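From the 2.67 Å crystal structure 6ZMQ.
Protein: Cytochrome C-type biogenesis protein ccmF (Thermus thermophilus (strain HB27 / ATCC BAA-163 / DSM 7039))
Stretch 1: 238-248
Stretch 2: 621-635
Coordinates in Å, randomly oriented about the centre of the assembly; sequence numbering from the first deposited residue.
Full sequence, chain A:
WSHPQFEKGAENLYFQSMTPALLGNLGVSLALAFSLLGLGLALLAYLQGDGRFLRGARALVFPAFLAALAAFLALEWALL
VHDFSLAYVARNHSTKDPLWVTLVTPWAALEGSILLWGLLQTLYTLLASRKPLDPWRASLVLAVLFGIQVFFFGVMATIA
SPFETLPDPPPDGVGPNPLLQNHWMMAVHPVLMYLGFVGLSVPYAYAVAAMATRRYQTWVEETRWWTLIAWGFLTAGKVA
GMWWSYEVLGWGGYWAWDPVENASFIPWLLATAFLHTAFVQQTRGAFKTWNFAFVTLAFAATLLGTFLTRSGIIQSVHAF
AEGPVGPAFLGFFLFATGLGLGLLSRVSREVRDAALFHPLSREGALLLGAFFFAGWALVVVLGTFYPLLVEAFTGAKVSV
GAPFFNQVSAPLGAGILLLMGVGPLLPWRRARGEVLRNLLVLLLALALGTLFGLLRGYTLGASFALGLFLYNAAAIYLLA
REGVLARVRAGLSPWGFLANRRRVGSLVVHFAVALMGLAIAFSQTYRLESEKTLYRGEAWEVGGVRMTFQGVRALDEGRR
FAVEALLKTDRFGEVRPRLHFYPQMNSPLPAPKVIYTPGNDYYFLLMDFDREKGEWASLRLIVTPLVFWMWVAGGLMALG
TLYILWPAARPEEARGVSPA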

# COMPACT_ATOMS: atom_id res chain seq x y z
N LYS A 238 -2.82 -0.16 1.45
CA LYS A 238 -3.77 -1.20 1.05
C LYS A 238 -5.08 -1.14 1.84
O LYS A 238 -6.17 -1.25 1.26
CB LYS A 238 -3.12 -2.59 1.17
CG LYS A 238 -3.87 -3.77 0.46
CD LYS A 238 -4.60 -3.50 -0.89
CE LYS A 238 -3.76 -2.99 -2.09
NZ LYS A 238 -4.68 -2.43 -3.14
N VAL A 239 -4.99 -0.93 3.17
CA VAL A 239 -6.20 -0.76 3.98
C VAL A 239 -6.96 0.53 3.60
O VAL A 239 -8.20 0.52 3.52
CB VAL A 239 -5.82 -0.80 5.48
CG1 VAL A 239 -7.03 -0.57 6.36
CG2 VAL A 239 -5.23 -2.16 5.85
N ALA A 240 -6.23 1.60 3.26
CA ALA A 240 -6.87 2.85 2.86
C ALA A 240 -7.55 2.73 1.49
O ALA A 240 -8.64 3.28 1.30
CB ALA A 240 -5.82 3.96 2.85
N GLY A 241 -6.92 2.00 0.55
CA GLY A 241 -7.56 1.73 -0.73
C GLY A 241 -8.80 0.87 -0.60
O GLY A 241 -9.79 1.08 -1.31
N MET A 242 -8.77 -0.10 0.32
CA MET A 242 -9.96 -0.89 0.67
C MET A 242 -11.11 -0.02 1.19
O MET A 242 -12.25 -0.14 0.70
CB MET A 242 -9.60 -1.92 1.74
CG MET A 242 -9.25 -3.32 1.27
SD MET A 242 -8.59 -4.20 2.70
CE MET A 242 -9.47 -5.75 2.59
N TRP A 243 -10.81 0.86 2.16
CA TRP A 243 -11.83 1.74 2.75
C TRP A 243 -12.40 2.69 1.72
O TRP A 243 -13.61 2.96 1.71
CB TRP A 243 -11.23 2.54 3.92
CG TRP A 243 -12.14 3.66 4.40
CD1 TRP A 243 -13.16 3.56 5.30
CD2 TRP A 243 -12.12 5.04 3.98
NE1 TRP A 243 -13.78 4.78 5.47
CE2 TRP A 243 -13.16 5.70 4.67
CE3 TRP A 243 -11.34 5.78 3.08
CZ2 TRP A 243 -13.43 7.06 4.50
CZ3 TRP A 243 -11.61 7.13 2.92
CH2 TRP A 243 -12.64 7.76 3.62
N TRP A 244 -11.54 3.22 0.85
CA TRP A 244 -11.96 4.20 -0.13
C TRP A 244 -12.81 3.56 -1.22
O TRP A 244 -13.83 4.13 -1.63
CB TRP A 244 -10.71 4.89 -0.67
CG TRP A 244 -10.87 5.81 -1.82
CD1 TRP A 244 -11.95 6.58 -2.14
CD2 TRP A 244 -9.88 6.08 -2.80
NE1 TRP A 244 -11.71 7.29 -3.28
CE2 TRP A 244 -10.43 7.01 -3.70
CE3 TRP A 244 -8.58 5.63 -3.01
CZ2 TRP A 244 -9.73 7.48 -4.80
CZ3 TRP A 244 -7.88 6.12 -4.08
CH2 TRP A 244 -8.46 7.01 -4.98
N SER A 245 -12.43 2.36 -1.66
CA SER A 245 -13.20 1.63 -2.66
C SER A 245 -14.56 1.19 -2.11
O SER A 245 -15.54 1.12 -2.85
CB SER A 245 -12.40 0.43 -3.15
OG SER A 245 -13.22 -0.51 -3.82
N TYR A 246 -14.64 0.90 -0.80
CA TYR A 246 -15.94 0.56 -0.24
C TYR A 246 -16.81 1.81 -0.05
O TYR A 246 -17.90 1.91 -0.62
CB TYR A 246 -15.80 -0.17 1.09
CG TYR A 246 -17.07 -0.85 1.58
CD1 TYR A 246 -17.54 -2.01 0.99
CD2 TYR A 246 -17.83 -0.28 2.59
CE1 TYR A 246 -18.71 -2.63 1.45
CE2 TYR A 246 -18.98 -0.88 3.05
CZ TYR A 246 -19.42 -2.05 2.48
OH TYR A 246 -20.58 -2.63 2.95
N GLU A 247 -16.33 2.80 0.73
CA GLU A 247 -17.21 3.86 1.19
C GLU A 247 -17.26 5.08 0.27
O GLU A 247 -18.30 5.73 0.19
CB GLU A 247 -16.81 4.31 2.62
CG GLU A 247 -17.81 5.27 3.31
CD GLU A 247 -17.65 5.38 4.82
OE1 GLU A 247 -17.90 4.40 5.54
OE2 GLU A 247 -17.36 6.50 5.28
N VAL A 248 -16.20 5.42 -0.46
CA VAL A 248 -16.24 6.66 -1.24
C VAL A 248 -16.30 6.44 -2.74
O VAL A 248 -17.10 7.11 -3.42
CB VAL A 248 -15.06 7.59 -0.89
CG1 VAL A 248 -15.35 8.99 -1.38
CG2 VAL A 248 -14.79 7.61 0.61
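Stretch 2, residues 621-635: LIVTPLVFWMWVAGG

Stretch 2 approaches stretch 1 in two conformations. Residues 621-625 are extended, with phi/psi values such as -109/147 at I622 and -136/144 at T624. The chain then turns at L626, whose phi/psi of 60/28 lies in the left-handed region, and continues as a helix that carries W631 and G634. Stretch 1 is helical, as its unbroken i to i+4 ladder attests, with W243 N to V239 O at 3.0 Å and E247 N to W243 O at 2.9 Å. The two helices run in nearly opposite directions: their axes cross at -153° and come no closer than 10.9 Å. The register confirms the sense, since V239 pairs with G634, W243 with W631 and Y246 with V627, at CA-CA distances of 6.6, 7.6 and 9.6 Å. The backbones therefore diverge toward the C-terminal end of stretch 1, where large side chains fill the gap.

W631 loses the most surface, 125 Å². Its CA-to-CB bond points sideways, but with chi1 at -68° and chi2 at -30° the end of the indole comes nearer to stretch 1, bringing W631 CZ2 to 3.7 Å from W243 CA. W243 (chi1 168°) meets it edge-to-face: the five-membered ring of W243 presents its edge to the face of the W631 six-membered ring, with centroids 4.7 Å apart and planes at 74°. W243 CD1 lies 3.8 Å from W631 CE2, and W243 CB adds an off-centre CH-pi contact, 4.2 Å from the centroid of the W631 five-membered ring.

Y246, with 96 Å² covered, spans the junction between strand and helix. Its CD2 lies 3.4 Å from W631 CH2, at the edge of the indole; the two ring planes make 66°, an oblique arrangement. V627 CG1 sits over one face of the tyrosine ring, 4.2 Å from Y246 CE2. The ring extends far enough to reach the strand, where T624 OG1 donates a hydrogen bond to Y246 OH at 3.0 Å, the one hydrogen bond between the stretches. I622 CD1 packs nearby, 3.5 Å from Y246 OH and 4.3 Å from Y246 CZ. Both I622 and T624 direct CA-to-CB toward stretch 1, whereas V623 between them points away.

At the other end, V239 CG1 lies 4.2 Å from G634 CA. The absence of a side chain matters here: an ideal CB on G634 would fall 3.0 Å from V239 CG1, a clash. Glycine thus permits the closest CA-CA approach in the register.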

# COMPACT_ATOMS: atom_id res chain seq x y z
N LEU A 621 -29.48 -1.62 -2.32
CA LEU A 621 -29.13 -1.69 -0.90
C LEU A 621 -28.40 -3.01 -0.69
O LEU A 621 -28.94 -4.08 -1.01
CB LEU A 621 -30.36 -1.54 -0.01
CG LEU A 621 -30.38 -1.55 1.54
CD1 LEU A 621 -30.58 -2.92 2.09
CD2 LEU A 621 -29.15 -0.93 2.16
N ILE A 622 -27.09 -2.92 -0.26
CA ILE A 622 -26.32 -4.12 0.05
C ILE A 622 -26.10 -4.21 1.56
O ILE A 622 -25.98 -3.19 2.28
CB ILE A 622 -25.00 -4.19 -0.78
CG1 ILE A 622 -23.92 -3.20 -0.34
CG2 ILE A 622 -25.28 -3.88 -2.24
CD1 ILE A 622 -22.81 -3.77 0.55
N VAL A 623 -26.07 -5.45 2.05
CA VAL A 623 -26.05 -5.77 3.48
C VAL A 623 -24.94 -6.78 3.72
O VAL A 623 -24.93 -7.87 3.13
CB VAL A 623 -27.41 -6.30 3.95
CG1 VAL A 623 -27.30 -6.97 5.30
CG2 VAL A 623 -28.44 -5.19 4.03
N THR A 624 -23.96 -6.39 4.55
CA THR A 624 -22.72 -7.06 4.90
C THR A 624 -22.47 -6.98 6.40
O THR A 624 -22.74 -5.94 7.02
CB THR A 624 -21.53 -6.39 4.19
OG1 THR A 624 -21.52 -4.99 4.50
CG2 THR A 624 -21.59 -6.55 2.68
N PRO A 625 -21.90 -8.02 7.01
CA PRO A 625 -21.56 -7.97 8.44
C PRO A 625 -20.10 -7.64 8.70
O PRO A 625 -19.21 -7.97 7.92
CB PRO A 625 -21.88 -9.40 8.91
CG PRO A 625 -22.51 -10.10 7.70
CD PRO A 625 -21.88 -9.41 6.54
N LEU A 626 -19.89 -6.98 9.85
CA LEU A 626 -18.58 -6.77 10.50
C LEU A 626 -17.57 -6.02 9.63
O LEU A 626 -16.36 -6.16 9.80
CB LEU A 626 -17.99 -8.11 10.96
CG LEU A 626 -18.71 -8.79 12.13
CD1 LEU A 626 -18.82 -10.30 11.93
CD2 LEU A 626 -18.04 -8.46 13.45
N VAL A 627 -18.05 -5.17 8.71
CA VAL A 627 -17.12 -4.40 7.88
C VAL A 627 -16.61 -3.18 8.63
O VAL A 627 -15.53 -2.65 8.32
CB VAL A 627 -17.81 -4.04 6.55
CG1 VAL A 627 -16.82 -3.60 5.47
CG2 VAL A 627 -18.55 -5.24 6.05
N PHE A 628 -17.34 -2.73 9.65
CA PHE A 628 -16.85 -1.67 10.52
C PHE A 628 -15.74 -2.18 11.44
O PHE A 628 -14.79 -1.46 11.76
CB PHE A 628 -18.03 -1.08 11.30
CG PHE A 628 -17.66 -0.43 12.60
CD1 PHE A 628 -17.05 0.82 12.59
CD2 PHE A 628 -17.98 -1.04 13.82
CE1 PHE A 628 -16.71 1.46 13.76
CE2 PHE A 628 -17.67 -0.44 15.03
CZ PHE A 628 -17.02 0.82 15.01
N TRP A 629 -15.84 -3.45 11.86
CA TRP A 629 -14.81 -4.04 12.71
C TRP A 629 -13.54 -4.34 11.93
O TRP A 629 -12.46 -4.38 12.52
CB TRP A 629 -15.36 -5.30 13.37
CG TRP A 629 -16.45 -4.98 14.36
CD1 TRP A 629 -17.79 -4.90 14.11
CD2 TRP A 629 -16.28 -4.67 15.74
NE1 TRP A 629 -18.46 -4.58 15.26
CE2 TRP A 629 -17.55 -4.43 16.28
CE3 TRP A 629 -15.17 -4.60 16.58
CZ2 TRP A 629 -17.75 -4.11 17.62
CZ3 TRP A 629 -15.36 -4.27 17.91
CH2 TRP A 629 -16.64 -4.03 18.41
N MET A 630 -13.67 -4.51 10.62
CA MET A 630 -12.53 -4.59 9.72
C MET A 630 -11.71 -3.29 9.75
O MET A 630 -10.47 -3.32 9.77
CB MET A 630 -13.06 -4.89 8.32
CG MET A 630 -12.07 -5.18 7.23
SD MET A 630 -13.06 -5.21 5.73
CE MET A 630 -14.08 -6.67 6.06
N TRP A 631 -12.38 -2.15 9.85
CA TRP A 631 -11.65 -0.88 9.92
C TRP A 631 -11.21 -0.55 11.33
O TRP A 631 -10.24 0.21 11.51
CB TRP A 631 -12.50 0.23 9.33
CG TRP A 631 -12.62 -0.01 7.90
CD1 TRP A 631 -11.70 -0.63 7.09
CD2 TRP A 631 -13.75 0.24 7.09
NE1 TRP A 631 -12.19 -0.74 5.81
CE2 TRP A 631 -13.45 -0.21 5.79
CE3 TRP A 631 -14.99 0.83 7.33
CZ2 TRP A 631 -14.33 -0.08 4.74
CZ3 TRP A 631 -15.86 0.95 6.28
CH2 TRP A 631 -15.53 0.50 5.01
N VAL A 632 -11.90 -1.06 12.36
CA VAL A 632 -11.34 -0.89 13.70
C VAL A 632 -10.09 -1.76 13.85
O VAL A 632 -9.14 -1.37 14.54
CB VAL A 632 -12.39 -1.15 14.82
CG1 VAL A 632 -12.82 -2.61 14.95
CG2 VAL A 632 -11.92 -0.59 16.14
N ALA A 633 -10.02 -2.87 13.10
CA ALA A 633 -8.79 -3.65 13.01
C ALA A 633 -7.71 -2.90 12.23
O ALA A 633 -6.52 -2.99 12.57
CB ALA A 633 -9.08 -4.99 12.34
N GLY A 634 -8.09 -2.20 11.16
CA GLY A 634 -7.13 -1.33 10.47
C GLY A 634 -6.56 -0.23 11.36
O GLY A 634 -5.35 0.05 11.33
N GLY A 635 -7.43 0.40 12.16
CA GLY A 635 -6.98 1.31 13.20
C GLY A 635 -6.08 0.65 14.24
O GLY A 635 -5.14 1.28 14.73